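Local coordinates for putative oxidoreductase (Mycobacterium avium, PDB 3QHA), which probably catalyses NAD(P)-dependent oxidation or reduction of a hydroxy-acid substrate as a Rossmann-fold member of the beta-hydroxyacid dehydrogenase family, at the interface of chains A and B. Sequence-based numbering; all coordinates share one arbitrary frame. Chains: chain A/B, Putative oxidoreductase.

Contacts 1 and 2 are neighbouring patches of one two-fold symmetric interface between chains A and B, their C-alpha centres about 8 Å apart. B:Met230 belongs to both: its carbonyl serves contact 1, and most of its side chain enters contact 2. Helix 209-223 of chain A also runs through both, offering different residues to each. The two-fold repeats both contacts with the chains exchanged. Polar fixing of the turn and the residue after it, beside an apolar patch, would be consistent with a stable dimer, which is common in this dehydrogenase family, although the structure alone does not prove the oligomeric state in solution.

Contact 1: the interface of chains A and B. Residues chain A 210, 213, 217; chain B 227-228, 230-231.
Helix 209-223 of chain A lies against the 3-10 turn 226-229 of chain B and the residues that follow it, and A:Arg217 reaches from the helix to grip the backbone of the turn and of the residue after it. One guanidinium nitrogen does the holding. A:Arg217 NH1 donates to the carbonyl oxygen B:Gly227 O at 2.9 Å, with 155° at the hydrogen, and also to B:Met230 O at 3.1 Å. Both acceptors lie close to the guanidinium plane, but the nitrogen stands above each carbonyl plane, so neither bond is aimed at an oxygen lone pair. An arginine suits this place because its long chain can span the gap and its flat end can present two N-H groups to two carbonyls; its positive charge may strengthen both bonds.

The side chain bends about its CG-CD bond (chi3 -59°), which turns the guanidinium back along its own helix, where A:Gly213 O sits over one face near the rim. Lower down, the aliphatic part runs over the turn, with A:Arg217 CG 3.6 Å from B:Gly227 CA. Glycine fits on both sides: B:Gly227 brings no side chain between its backbone and the arginine stem, and A:Gly213 lets B:Met230 CB come within 3.9 Å of A:Gly213 CA.

One turn of helix before A:Gly213, A:Gln210 lays its amide against the backbone of B:Val231. Its nitrogen NE2 makes a weak hydrogen bond to B:Val231 O, while its oxygen OE1 rests 3.5 Å from B:Val231 CA. The branch B:Val231 CG1 points toward the arginine and ends 3.9 Å from A:Arg217 NH1.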
loop_
_atom_site.group_PDB
_atom_site.type_symbol
_atom_site.label_atom_id
_atom_site.label_comp_id
_atom_site.label_asym_id
_atom_site.label_seq_id
_atom_site.Cartn_x
_atom_site.Cartn_y
_atom_site.Cartn_z
ATOM N N GLN A 210 10.015 -3.145 13.267
ATOM C CA GLN A 210 9.086 -4.248 13.045
ATOM C C GLN A 210 7.681 -3.874 13.514
ATOM O O GLN A 210 6.693 -4.302 12.919
ATOM C CB GLN A 210 9.565 -5.510 13.768
ATOM C CG GLN A 210 10.916 -6.043 13.284
ATOM C CD GLN A 210 10.834 -6.796 11.966
ATOM O OE1 GLN A 210 9.824 -6.743 11.261
ATOM N NE2 GLN A 210 11.905 -7.506 11.628
ATOM N N GLY A 213 6.327 -1.553 10.865
ATOM C CA GLY A 213 5.887 -2.425 9.775
ATOM C C GLY A 213 4.517 -3.041 10.017
ATOM O O GLY A 213 3.690 -3.102 9.105
ATOM N N ARG A 217 1.152 -2.301 7.623
ATOM C CA ARG A 217 0.436 -3.397 6.977
ATOM C C ARG A 217 -1.013 -3.509 7.467
ATOM O O ARG A 217 -1.924 -3.693 6.660
ATOM C CB ARG A 217 1.193 -4.721 7.155
ATOM C CG ARG A 217 2.477 -4.791 6.320
ATOM C CD ARG A 217 3.080 -6.190 6.292
ATOM N NE ARG A 217 3.413 -6.677 7.633
ATOM C CZ ARG A 217 4.510 -6.352 8.319
ATOM N NH1 ARG A 217 5.418 -5.524 7.811
ATOM N NH2 ARG A 217 4.700 -6.861 9.533
ATOM N N GLY B 227 4.175 -1.942 3.145
ATOM C CA GLY B 227 4.519 -2.541 4.424
ATOM C C GLY B 227 5.146 -3.918 4.314
ATOM O O GLY B 227 5.876 -4.337 5.210
ATOM N N ALA B 228 4.868 -4.618 3.214
ATOM C CA ALA B 228 5.422 -5.949 2.975
ATOM C C ALA B 228 6.948 -5.974 3.018
ATOM O O ALA B 228 7.539 -6.988 3.373
ATOM C CB ALA B 228 4.927 -6.494 1.638
ATOM N N MET B 230 8.756 -4.015 4.954
ATOM C CA MET B 230 9.192 -3.516 6.259
ATOM C C MET B 230 9.230 -4.669 7.260
ATOM O O MET B 230 8.416 -4.747 8.182
ATOM C CB MET B 230 8.267 -2.391 6.741
ATOM C CG MET B 230 8.071 -1.276 5.717
ATOM S SD MET B 230 6.879 -0.020 6.230
ATOM C CE MET B 230 7.877 0.968 7.338
ATOM N N VAL B 231 10.200 -5.558 7.058
ATOM C CA VAL B 231 10.327 -6.780 7.846
ATOM C C VAL B 231 11.768 -6.969 8.342
ATOM O O VAL B 231 12.248 -8.094 8.468
ATOM C CB VAL B 231 9.853 -8.010 7.033
ATOM C CG1 VAL B 231 8.370 -7.872 6.688
ATOM C CG2 VAL B 231 10.685 -8.182 5.761
#

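Contact 2: the interface of chains A and B. Residues chain A 195, 198-199, 202, 212, 216; chain B 180, 183-184, 187, 230.
B:Met230 pushes its side chain between helices 176-204 and 209-223 of chain A, meeting A:Met199 and A:Ala195 on the first and A:Leu212 and A:Val216 on the second. The contact is made mainly by carbon and sulfur, with no polar pair within bonding distance across it, and a flexible, unbranched thioether suits such a wedge. A bend about the CG-SD bond (chi3 80°) carries the methyl to A:Leu212, where B:Met230 CE lies 3.7 Å from A:Leu212 CD2; the same methyl touches A:Met199 CG. The sulfur faces the valine, with B:Met230 SD 3.8 Å from A:Val216 CG2 and the two side chains at about a right angle. The short side chain of A:Ala195 lets the stem come close, its CB 3.8 Å from B:Met230 CG.

Helix 176-204 of chain B also packs directly on chain A, where the two methyls of B:Leu187 divide their work: CD1 reaches the backbone of A:Ala195, 3.6 Å from its CA, whereas CD2 meets A:Val216 CG1 at 3.8 Å. Alanine, with its single methyl, allows the two 176-204 helices to come close, as where A:Ala198 CB rests 3.6 Å from the carbonyl B:Ala183 O.

B:Met180 and B:Arg184 meet chain A partly through their aliphatic carbons. A:Leu212 CD1 touches both B:Met180 CG and B:Arg184 CB. The guanidinium of B:Arg184 then lies with one face toward the valine backbone, A:Val216 CA standing 3.8 Å above its plane near the rim.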
loop_
_atom_site.group_PDB
_atom_site.type_symbol
_atom_site.label_atom_id
_atom_site.label_comp_id
_atom_site.label_asym_id
_atom_site.label_seq_id
_atom_site.Cartn_x
_atom_site.Cartn_y
_atom_site.Cartn_z
ATOM N N ALA A 195 9.209 3.204 1.767
ATOM C CA ALA A 195 9.156 2.401 2.991
ATOM C C ALA A 195 10.522 2.300 3.669
ATOM O O ALA A 195 10.624 2.457 4.882
ATOM C CB ALA A 195 8.610 0.998 2.689
ATOM N N ALA A 198 11.339 5.487 5.316
ATOM C CA ALA A 198 10.601 5.584 6.583
ATOM C C ALA A 198 11.289 4.794 7.702
ATOM O O ALA A 198 11.310 5.229 8.859
ATOM C CB ALA A 198 9.163 5.111 6.404
ATOM N N MET A 199 11.857 3.643 7.341
ATOM C CA MET A 199 12.562 2.777 8.287
ATOM C C MET A 199 13.874 3.406 8.765
ATOM O O MET A 199 14.237 3.279 9.938
ATOM C CB MET A 199 12.844 1.407 7.652
ATOM C CG MET A 199 11.599 0.576 7.358
ATOM S SD MET A 199 11.893 -0.804 6.222
ATOM C CE MET A 199 12.887 -1.896 7.235
ATOM N N ALA A 202 12.758 6.084 11.276
ATOM C CA ALA A 202 12.327 5.403 12.495
ATOM C C ALA A 202 13.516 4.938 13.343
ATOM O O ALA A 202 13.529 5.134 14.556
ATOM C CB ALA A 202 11.441 4.221 12.144
ATOM N N LEU A 212 6.568 -0.697 13.547
ATOM C CA LEU A 212 6.149 0.234 12.496
ATOM C C LEU A 212 5.585 -0.541 11.311
ATOM O O LEU A 212 4.498 -0.231 10.822
ATOM C CB LEU A 212 7.319 1.113 12.043
ATOM C CG LEU A 212 7.086 2.065 10.861
ATOM C CD1 LEU A 212 5.996 3.079 11.164
ATOM C CD2 LEU A 212 8.378 2.769 10.492
ATOM N N VAL A 216 1.829 -0.272 9.553
ATOM C CA VAL A 216 1.657 0.022 8.131
ATOM C C VAL A 216 0.801 -1.032 7.430
ATOM O O VAL A 216 -0.163 -0.698 6.735
ATOM C CB VAL A 216 3.024 0.118 7.412
ATOM C CG1 VAL A 216 2.839 0.149 5.898
ATOM C CG2 VAL A 216 3.801 1.344 7.895
ATOM N N MET B 180 6.722 7.748 15.678
ATOM C CA MET B 180 6.360 6.585 14.857
ATOM C C MET B 180 5.292 6.991 13.839
ATOM O O MET B 180 5.329 6.550 12.691
ATOM C CB MET B 180 5.871 5.400 15.701
ATOM C CG MET B 180 5.755 4.099 14.895
ATOM S SD MET B 180 5.472 2.605 15.872
ATOM C CE MET B 180 7.063 2.415 16.674
ATOM N N ALA B 183 6.857 8.848 10.874
ATOM C CA ALA B 183 7.464 7.896 9.949
ATOM C C ALA B 183 6.383 7.197 9.130
ATOM O O ALA B 183 6.515 7.052 7.911
ATOM C CB ALA B 183 8.303 6.877 10.701
ATOM N N ARG B 184 5.308 6.786 9.798
ATOM C CA ARG B 184 4.228 6.065 9.133
ATOM C C ARG B 184 3.547 6.929 8.071
ATOM O O ARG B 184 3.318 6.474 6.952
ATOM C CB ARG B 184 3.204 5.566 10.156
ATOM C CG ARG B 184 2.208 4.564 9.601
ATOM C CD ARG B 184 1.020 5.227 8.913
ATOM N NE ARG B 184 0.205 4.241 8.211
ATOM C CZ ARG B 184 0.454 3.755 6.994
ATOM N NH1 ARG B 184 1.506 4.159 6.284
ATOM N NH2 ARG B 184 -0.369 2.851 6.480
ATOM N N LEU B 187 5.439 7.793 4.830
ATOM C CA LEU B 187 5.217 6.736 3.840
ATOM C C LEU B 187 3.867 6.867 3.148
ATOM O O LEU B 187 3.779 6.665 1.934
ATOM C CB LEU B 187 5.325 5.348 4.477
ATOM C CG LEU B 187 5.042 4.147 3.561
ATOM C CD1 LEU B 187 6.057 4.073 2.426
ATOM C CD2 LEU B 187 5.055 2.858 4.371
ATOM N N MET B 230 8.756 -4.015 4.954
ATOM C CA MET B 230 9.192 -3.516 6.259
ATOM C C MET B 230 9.230 -4.669 7.260
ATOM O O MET B 230 8.416 -4.747 8.182
ATOM C CB MET B 230 8.267 -2.391 6.741
ATOM C CG MET B 230 8.071 -1.276 5.717
ATOM S SD MET B 230 6.879 -0.020 6.230
ATOM C CE MET B 230 7.877 0.968 7.338
#